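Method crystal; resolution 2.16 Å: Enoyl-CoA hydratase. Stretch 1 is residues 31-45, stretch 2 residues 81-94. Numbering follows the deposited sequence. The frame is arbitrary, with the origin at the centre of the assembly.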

# COMPACT_ATOMS: atom_id res chain seq x y z
N SER A 31 -14.88 29.27 15.62
CA SER A 31 -15.65 28.33 14.80
C SER A 31 -15.54 28.87 13.38
O SER A 31 -15.94 30.00 13.10
CB SER A 31 -17.11 28.31 15.23
OG SER A 31 -17.24 27.69 16.50
N TYR A 32 -14.99 28.06 12.48
CA TYR A 32 -14.75 28.50 11.11
C TYR A 32 -15.81 28.18 10.06
O TYR A 32 -16.72 27.39 10.29
CB TYR A 32 -13.41 27.94 10.63
CG TYR A 32 -13.37 26.43 10.61
CD1 TYR A 32 -12.80 25.71 11.67
CD2 TYR A 32 -13.91 25.71 9.54
CE1 TYR A 32 -12.78 24.31 11.66
CE2 TYR A 32 -13.89 24.32 9.52
CZ TYR A 32 -13.33 23.63 10.58
OH TYR A 32 -13.33 22.25 10.56
N ASP A 33 -15.64 28.81 8.90
CA ASP A 33 -16.52 28.61 7.74
C ASP A 33 -15.62 28.41 6.52
O ASP A 33 -14.41 28.23 6.67
CB ASP A 33 -17.43 29.83 7.52
CG ASP A 33 -16.65 31.13 7.41
OD1 ASP A 33 -15.45 31.09 7.05
OD2 ASP A 33 -17.24 32.19 7.68
N LEU A 34 -16.20 28.47 5.33
CA LEU A 34 -15.41 28.27 4.11
C LEU A 34 -14.41 29.39 3.90
O LEU A 34 -13.26 29.14 3.53
CB LEU A 34 -16.33 28.16 2.88
CG LEU A 34 -15.61 28.00 1.53
CD1 LEU A 34 -14.63 26.84 1.59
CD2 LEU A 34 -16.64 27.78 0.42
N GLU A 35 -14.84 30.63 4.13
CA GLU A 35 -13.96 31.78 3.94
C GLU A 35 -12.70 31.68 4.80
O GLU A 35 -11.62 32.09 4.38
CB GLU A 35 -14.72 33.07 4.25
CG GLU A 35 -14.02 34.33 3.80
CD GLU A 35 -13.71 34.34 2.31
OE1 GLU A 35 -14.64 34.11 1.50
OE2 GLU A 35 -12.54 34.57 1.95
N PHE A 36 -12.83 31.15 6.02
CA PHE A 36 -11.66 31.01 6.87
C PHE A 36 -10.62 30.12 6.20
O PHE A 36 -9.45 30.49 6.11
CB PHE A 36 -12.00 30.38 8.22
CG PHE A 36 -10.79 29.84 8.95
CD1 PHE A 36 -9.81 30.70 9.43
CD2 PHE A 36 -10.60 28.46 9.08
CE1 PHE A 36 -8.65 30.20 10.03
CE2 PHE A 36 -9.44 27.95 9.68
CZ PHE A 36 -8.47 28.82 10.16
N TYR A 37 -11.06 28.95 5.75
CA TYR A 37 -10.15 28.02 5.10
C TYR A 37 -9.57 28.56 3.81
O TYR A 37 -8.45 28.20 3.43
CB TYR A 37 -10.84 26.67 4.87
CG TYR A 37 -10.43 25.64 5.90
CD1 TYR A 37 -9.15 25.08 5.86
CD2 TYR A 37 -11.27 25.29 6.95
CE1 TYR A 37 -8.73 24.18 6.84
CE2 TYR A 37 -10.86 24.39 7.94
CZ TYR A 37 -9.59 23.83 7.88
OH TYR A 37 -9.17 22.94 8.84
N LYS A 38 -10.32 29.42 3.13
CA LYS A 38 -9.82 30.02 1.90
C LYS A 38 -8.64 30.92 2.27
O LYS A 38 -7.66 30.99 1.53
CB LYS A 38 -10.93 30.80 1.20
CG LYS A 38 -12.03 29.90 0.65
CD LYS A 38 -13.27 30.66 0.23
CE LYS A 38 -13.01 31.59 -0.94
NZ LYS A 38 -14.26 32.27 -1.36
N GLU A 39 -8.73 31.57 3.42
CA GLU A 39 -7.65 32.44 3.88
C GLU A 39 -6.48 31.61 4.41
O GLU A 39 -5.32 31.94 4.16
CB GLU A 39 -8.13 33.39 4.98
CG GLU A 39 -9.28 34.31 4.57
CD GLU A 39 -9.41 35.51 5.50
OE1 GLU A 39 -9.36 35.32 6.73
OE2 GLU A 39 -9.57 36.65 5.00
N PHE A 40 -6.79 30.54 5.14
CA PHE A 40 -5.75 29.67 5.69
C PHE A 40 -4.96 29.04 4.54
O PHE A 40 -3.73 28.91 4.60
CB PHE A 40 -6.36 28.58 6.57
CG PHE A 40 -5.36 27.82 7.39
CD1 PHE A 40 -4.58 28.47 8.34
CD2 PHE A 40 -5.18 26.45 7.22
CE1 PHE A 40 -3.65 27.78 9.11
CE2 PHE A 40 -4.25 25.74 7.98
CZ PHE A 40 -3.48 26.41 8.93
N ASN A 41 -5.68 28.65 3.49
CA ASN A 41 -5.06 28.05 2.31
C ASN A 41 -4.13 29.06 1.64
O ASN A 41 -3.03 28.71 1.21
CB ASN A 41 -6.14 27.64 1.30
CG ASN A 41 -5.55 27.03 0.05
OD1 ASN A 41 -4.97 25.95 0.08
ND2 ASN A 41 -5.68 27.73 -1.07
N ALA A 42 -4.57 30.31 1.54
CA ALA A 42 -3.77 31.37 0.93
C ALA A 42 -2.49 31.60 1.73
O ALA A 42 -1.42 31.84 1.16
CB ALA A 42 -4.57 32.66 0.84
N ALA A 43 -2.60 31.54 3.06
CA ALA A 43 -1.44 31.75 3.93
C ALA A 43 -0.42 30.65 3.68
O ALA A 43 0.79 30.90 3.61
CB ALA A 43 -1.88 31.73 5.38
N ILE A 44 -0.91 29.42 3.53
CA ILE A 44 -0.03 28.29 3.27
C ILE A 44 0.70 28.50 1.94
O ILE A 44 1.93 28.37 1.88
CB ILE A 44 -0.84 26.97 3.22
CG1 ILE A 44 -1.45 26.70 4.60
CG2 ILE A 44 0.07 25.83 2.80
CD1 ILE A 44 -2.30 25.45 4.67
N ASP A 45 -0.05 28.83 0.89
CA ASP A 45 0.57 29.06 -0.42
C ASP A 45 1.59 30.19 -0.34
O ASP A 45 2.70 30.08 -0.86
CB ASP A 45 -0.48 29.39 -1.48
CG ASP A 45 -1.30 28.18 -1.90
OD1 ASP A 45 -0.78 27.05 -1.79
OD2 ASP A 45 -2.44 28.37 -2.36
N ARG A 81 -24.58 18.78 -0.90
CA ARG A 81 -23.54 18.83 -1.91
C ARG A 81 -22.57 19.97 -1.65
O ARG A 81 -21.40 19.90 -2.02
CB ARG A 81 -24.15 18.95 -3.31
CG ARG A 81 -24.71 17.63 -3.82
CD ARG A 81 -25.23 17.73 -5.24
NE ARG A 81 -26.41 18.59 -5.33
CZ ARG A 81 -27.17 18.69 -6.42
NH1 ARG A 81 -26.88 17.99 -7.51
NH2 ARG A 81 -28.23 19.49 -6.41
N PHE A 82 -23.05 21.02 -0.98
CA PHE A 82 -22.18 22.14 -0.64
C PHE A 82 -21.28 21.68 0.51
O PHE A 82 -20.11 22.03 0.56
CB PHE A 82 -22.99 23.36 -0.20
CG PHE A 82 -22.13 24.51 0.26
CD1 PHE A 82 -21.61 25.42 -0.65
CD2 PHE A 82 -21.78 24.64 1.60
CE1 PHE A 82 -20.76 26.44 -0.24
CE2 PHE A 82 -20.93 25.66 2.02
CZ PHE A 82 -20.41 26.56 1.10
N LYS A 83 -21.86 20.91 1.43
CA LYS A 83 -21.11 20.40 2.58
C LYS A 83 -19.99 19.49 2.11
O LYS A 83 -18.88 19.50 2.65
CB LYS A 83 -22.03 19.61 3.52
CG LYS A 83 -23.09 20.44 4.22
CD LYS A 83 -23.94 19.58 5.14
CE LYS A 83 -24.98 20.39 5.88
NZ LYS A 83 -25.79 19.54 6.80
N THR A 84 -20.29 18.69 1.09
CA THR A 84 -19.32 17.77 0.51
C THR A 84 -18.14 18.55 -0.04
O THR A 84 -16.99 18.21 0.21
CB THR A 84 -19.96 16.94 -0.62
OG1 THR A 84 -20.98 16.10 -0.09
CG2 THR A 84 -18.90 16.08 -1.32
N GLN A 85 -18.43 19.61 -0.79
CA GLN A 85 -17.36 20.42 -1.37
C GLN A 85 -16.65 21.27 -0.33
O GLN A 85 -15.46 21.56 -0.45
CB GLN A 85 -17.91 21.30 -2.49
CG GLN A 85 -18.44 20.50 -3.68
CD GLN A 85 -17.47 19.42 -4.12
OE1 GLN A 85 -16.28 19.68 -4.35
NE2 GLN A 85 -17.96 18.19 -4.25
N PHE A 86 -17.38 21.67 0.71
CA PHE A 86 -16.79 22.46 1.78
C PHE A 86 -15.75 21.58 2.48
O PHE A 86 -14.61 22.00 2.71
CB PHE A 86 -17.88 22.88 2.78
CG PHE A 86 -17.34 23.42 4.08
CD1 PHE A 86 -16.53 24.55 4.11
CD2 PHE A 86 -17.65 22.79 5.29
CE1 PHE A 86 -16.04 25.05 5.32
CE2 PHE A 86 -17.16 23.29 6.50
CZ PHE A 86 -16.36 24.42 6.51
N CYS A 87 -16.15 20.36 2.82
CA CYS A 87 -15.27 19.42 3.49
C CYS A 87 -14.06 19.04 2.64
O CYS A 87 -12.94 18.99 3.14
CB CYS A 87 -16.04 18.16 3.89
SG CYS A 87 -17.26 18.45 5.21
N LEU A 88 -14.29 18.78 1.35
CA LEU A 88 -13.20 18.42 0.45
C LEU A 88 -12.14 19.51 0.41
O LEU A 88 -10.95 19.23 0.50
CB LEU A 88 -13.74 18.17 -0.97
CG LEU A 88 -12.71 17.77 -2.04
CD1 LEU A 88 -11.83 16.62 -1.55
CD2 LEU A 88 -13.46 17.37 -3.31
N PHE A 89 -12.57 20.77 0.28
CA PHE A 89 -11.62 21.88 0.24
C PHE A 89 -10.82 22.01 1.53
O PHE A 89 -9.62 22.27 1.51
CB PHE A 89 -12.34 23.20 -0.03
CG PHE A 89 -11.41 24.38 -0.13
CD1 PHE A 89 -10.64 24.57 -1.27
CD2 PHE A 89 -11.26 25.25 0.94
CE1 PHE A 89 -9.73 25.62 -1.34
CE2 PHE A 89 -10.34 26.30 0.87
CZ PHE A 89 -9.58 26.48 -0.27
N CYS A 90 -11.50 21.86 2.67
CA CYS A 90 -10.82 21.95 3.96
C CYS A 90 -9.76 20.86 4.08
O CYS A 90 -8.64 21.11 4.52
CB CYS A 90 -11.82 21.82 5.10
SG CYS A 90 -13.01 23.17 5.20
N ASN A 91 -10.12 19.64 3.68
CA ASN A 91 -9.20 18.51 3.74
C ASN A 91 -7.98 18.73 2.86
O ASN A 91 -6.84 18.53 3.29
CB ASN A 91 -9.91 17.21 3.35
CG ASN A 91 -10.67 16.59 4.50
OD1 ASN A 91 -10.12 16.39 5.58
ND2 ASN A 91 -11.94 16.27 4.28
N GLU A 92 -8.21 19.15 1.62
CA GLU A 92 -7.11 19.40 0.69
C GLU A 92 -6.21 20.50 1.24
O GLU A 92 -4.99 20.47 1.05
CB GLU A 92 -7.65 19.78 -0.69
CG GLU A 92 -8.50 18.69 -1.32
CD GLU A 92 -8.97 19.02 -2.73
OE1 GLU A 92 -9.28 20.20 -2.98
OE2 GLU A 92 -9.04 18.10 -3.57
N THR A 93 -6.80 21.46 1.93
CA THR A 93 -6.02 22.55 2.51
C THR A 93 -5.11 21.96 3.59
O THR A 93 -3.91 22.19 3.60
CB THR A 93 -6.92 23.63 3.13
OG1 THR A 93 -7.71 24.24 2.09
CG2 THR A 93 -6.07 24.71 3.81
N LEU A 94 -5.70 21.19 4.50
CA LEU A 94 -4.92 20.58 5.57
C LEU A 94 -3.86 19.65 4.98
O LEU A 94 -2.74 19.57 5.49
CB LEU A 94 -5.83 19.81 6.53
CG LEU A 94 -6.81 20.65 7.36
CD1 LEU A 94 -7.43 19.76 8.45
CD2 LEU A 94 -6.10 21.85 8.01
O HOH W 1 -6.71 23.69 -0.68

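Residues 34-45 and 81-94 form two helices that run in nearly the same direction, their axes inclined by 24° and 9.8 Å apart at closest approach. Together the two stretches bury 622 Å² between them. No direct hydrogen bond crosses the contact, which is held mainly by apolar packing, with a single bridging water near its C-terminal end.

The packing is organised as interlocking knobs and holes. Tyr-37 points toward the second helix and sits among Phe-89, Cys-90, Thr-93 and Leu-94. In return, Phe-89 enters a pocket formed by Leu-34, Tyr-37, Lys-38 and Asn-41, and one turn further on Thr-93 fits among Tyr-37, Phe-40, Asn-41 and Ile-44. The backbones draw closer along the way: the CA atoms of Leu-34 and Phe-86 are 6.4 Å apart, whereas those of Asn-41 and Thr-93 are separated by 5.6 Å. The small Thr-93 suits this narrower place, its CG2 lying 3.8 Å from Asn-41 CA and 3.9 Å from Ile-44 CD1.

Aromatic contacts dominate the remainder. The Tyr-37 ring, with chi1 at -102° between the usual wells, receives Cys-90 over one face: Cys-90 CB lies 3.9 Å from the ring centroid and only 8° off the normal, a CH-pi contact. The sulfur adds an oblique sulfur-aromatic interaction, with Cys-90 SG 3.3 Å from Tyr-37 CD2. A compact, polarizable cysteine can thus lie close against the ring. At the ring edge are Thr-93 CG2, 3.7 Å from Tyr-37 CD1, and Leu-94 CD2, 3.7 Å from Tyr-37 CE1. Phe-89, in the t rotamer, turns its edge to the first helix backbone, placing CE2 3.7 Å from Tyr-37 O.

Aliphatic and phenyl groups close the N-terminal end. Leu-34 meets three phenylalanines: its CD2 is 4.0 Å from Phe-82 CZ, its CB 3.8 Å from Phe-86 CD1 and its CD1 3.8 Å from Phe-89 CD2. The branched leucine spreads methyl groups between Phe-82 and Phe-89, while the buried Phe-86 reaches the start of the first helix, where its CE1 approaches Leu-34 N at 3.4 Å and its CZ lies 3.9 Å from Tyr-32 CE2. Just before that helix, Asp-33 caps it, OD1 accepting from Phe-36 N at 2.8 Å. The exposed Lys-38 suits the margin: its CG packs 4.0 Å from Phe-89 CE2, while its NZ makes a weak, 3.4 Å salt-bridge hydrogen bond to Glu-35 OE1.

The polar side-chain atoms Asn-41 OD1 and Thr-93 OG1 find partners without bonding directly to each other. Thr-93 OG1 donates to Phe-89 O at 2.8 Å, one turn back in its own helix, while its CG2 packs against the first helix. Asn-41 OD1 and Thr-93 OG1 are 3.8 Å apart, and water 1 spans the gap, donating to Asn-41 OD1 and to Thr-93 OG1, its oxygen 3.0 Å from each.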